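Local atomic coordinates of multicopper oxidase (Pseudomonas thermotolerans, PDB entry 6VOW), a protein that probably oxidises phenolic, lignin-related substrates in the manner of a laccase, passing the electrons through its copper centres to reduce dioxygen to water. Residues A[389-394]-A[436-441]. Numbering follows the deposited sequence.
With CU (copper (II) ion), chain C; CU (copper (II) ion), chain D; C2O (Cu-O-Cu linkage), chain B.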
# COMPACT_ATOMS: atom_id res chain seq x y z
N PRO A 389 2.46 10.47 1.73
CA PRO A 389 3.04 9.08 1.68
C PRO A 389 3.70 8.87 0.33
O PRO A 389 3.04 8.66 -0.73
CB PRO A 389 1.82 8.18 1.86
CG PRO A 389 0.74 9.00 1.19
CD PRO A 389 1.01 10.40 1.68
N ILE A 390 5.02 9.03 0.36
CA ILE A 390 5.73 9.13 -0.86
C ILE A 390 6.17 7.77 -1.23
O ILE A 390 6.91 7.10 -0.47
CB ILE A 390 6.96 9.97 -0.72
CG1 ILE A 390 6.57 11.45 -0.34
CG2 ILE A 390 7.77 9.88 -2.04
CD1 ILE A 390 6.01 12.30 -1.42
N HIS A 391 5.82 7.42 -2.45
CA HIS A 391 6.03 6.06 -2.92
C HIS A 391 6.89 5.98 -4.20
O HIS A 391 6.81 6.83 -5.08
CB HIS A 391 4.64 5.53 -3.12
CG HIS A 391 4.59 4.23 -3.80
ND1 HIS A 391 4.99 3.07 -3.19
CD2 HIS A 391 4.13 3.89 -5.02
CE1 HIS A 391 4.82 2.06 -4.03
NE2 HIS A 391 4.30 2.53 -5.13
N LEU A 392 7.74 4.98 -4.31
CA LEU A 392 8.55 4.76 -5.52
C LEU A 392 8.19 3.39 -6.08
O LEU A 392 8.23 2.42 -5.37
CB LEU A 392 9.99 4.74 -5.12
CG LEU A 392 10.98 4.58 -6.22
CD1 LEU A 392 10.75 5.62 -7.34
CD2 LEU A 392 12.32 4.71 -5.57
N HIS A 393 7.88 3.33 -7.37
CA HIS A 393 7.72 2.10 -8.04
C HIS A 393 9.02 1.43 -8.29
O HIS A 393 10.09 2.10 -8.37
CB HIS A 393 7.26 2.39 -9.40
CG HIS A 393 5.88 2.84 -9.44
ND1 HIS A 393 5.03 2.48 -10.45
CD2 HIS A 393 5.16 3.55 -8.54
CE1 HIS A 393 3.83 2.95 -10.19
NE2 HIS A 393 3.90 3.60 -9.04
N GLY A 394 8.91 0.10 -8.46
CA GLY A 394 9.98 -0.67 -9.08
C GLY A 394 11.06 -1.10 -8.17
O GLY A 394 11.77 -2.02 -8.51
N MET A 436 7.48 5.48 -11.69
CA MET A 436 6.73 6.52 -11.01
C MET A 436 7.14 6.68 -9.55
O MET A 436 7.39 5.71 -8.81
CB MET A 436 5.21 6.29 -11.05
CG MET A 436 4.59 6.11 -12.44
SD MET A 436 5.02 7.45 -13.61
CE MET A 436 6.66 6.97 -14.20
N PHE A 437 7.10 7.93 -9.17
CA PHE A 437 7.53 8.40 -7.88
C PHE A 437 6.54 9.46 -7.47
O PHE A 437 6.46 10.48 -8.09
CB PHE A 437 8.87 8.98 -8.04
CG PHE A 437 9.47 9.47 -6.79
CD1 PHE A 437 9.44 8.74 -5.64
CD2 PHE A 437 10.17 10.68 -6.81
CE1 PHE A 437 10.05 9.21 -4.48
CE2 PHE A 437 10.82 11.14 -5.67
CZ PHE A 437 10.75 10.40 -4.50
N HIS A 438 5.73 9.12 -6.50
CA HIS A 438 4.59 9.95 -6.24
C HIS A 438 4.01 9.83 -4.81
O HIS A 438 4.25 8.86 -4.04
CB HIS A 438 3.54 9.71 -7.33
CG HIS A 438 2.84 8.41 -7.17
ND1 HIS A 438 1.83 8.24 -6.27
CD2 HIS A 438 3.08 7.19 -7.69
CE1 HIS A 438 1.42 6.99 -6.28
NE2 HIS A 438 2.17 6.34 -7.14
N CYS A 439 3.24 10.87 -4.45
CA CYS A 439 2.54 10.84 -3.20
C CYS A 439 1.41 9.87 -3.45
O CYS A 439 0.78 9.87 -4.54
CB CYS A 439 1.97 12.19 -2.80
SG CYS A 439 0.79 11.99 -1.44
N HIS A 440 1.14 9.02 -2.46
CA HIS A 440 0.07 8.00 -2.62
C HIS A 440 -1.33 8.42 -2.07
O HIS A 440 -2.27 7.59 -1.88
CB HIS A 440 0.58 6.67 -2.08
CG HIS A 440 0.09 5.49 -2.90
ND1 HIS A 440 -1.23 5.11 -2.89
CD2 HIS A 440 0.72 4.71 -3.82
CE1 HIS A 440 -1.39 4.12 -3.75
NE2 HIS A 440 -0.22 3.84 -4.31
N VAL A 441 -1.48 9.74 -1.83
CA VAL A 441 -2.77 10.36 -1.56
C VAL A 441 -3.14 10.62 -2.98
O VAL A 441 -2.41 11.38 -3.70
CB VAL A 441 -2.67 11.65 -0.73
CG1 VAL A 441 -3.98 12.41 -0.75
CG2 VAL A 441 -2.35 11.31 0.75
CU CU C . 3.56 1.40 -6.57
CU CU D . 0.58 14.09 -0.77
CU2 C2O B . 0.13 1.92 -4.95
CU3 C2O B . 2.02 4.43 -8.30
O1 C2O B . 1.15 3.26 -6.52
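Met436 CB sits over the centre of one face of the His393 ring, a CH-pi contact 3.6 Å from the centroid, while a copper ion (chain C) lies toward the rim of the opposite face. The His391 ring takes the edge of His440 on its face, T-shaped with planes at 80°, and turns its own edge, offset, toward the face of His438. C2O O1 and His393 NE2 lie at the edge of the His438 ring, in its plane. This is the His-X-His and His-Cys-His pairing of a multicopper oxidase, carried on two antiparallel strands of the C-terminal cupredoxin-like domain. His391 and His438 form a hydrogen-bonded pair, and the nearly straight bond from His393 N to Met436 O (2.8 Å) continues the register.

The four imidazoles supply half of the trinuclear site's eight histidines. His391 NE2 binds the chain C copper at 2.0 Å, with His94 NE2 as the other protein ligand. NE2 of His393 and of His438 each lie 2.2 Å from CU3, whose third histidine is His138; His440 NE2 reaches CU2 alongside His96 and His136. Bonds to ND1 hold the rings' rotation: Thr414 OG1 for His391, Asp105 OD2 for His393, and Cys439 O for His438, in the imidazole plane although ND1 stands well above that carbonyl's plane. On the other sheet face, Ile390 CG2 packs 3.4 Å from Phe437 CE1. His-Cys-His links the chain D copper to the trinuclear site, consistent with the family's electron route: Cys439 SG, anti to the backbone N (chi1 167°), binds that copper with His388 and His444 and accepts a hydrogen bond from Val441 N.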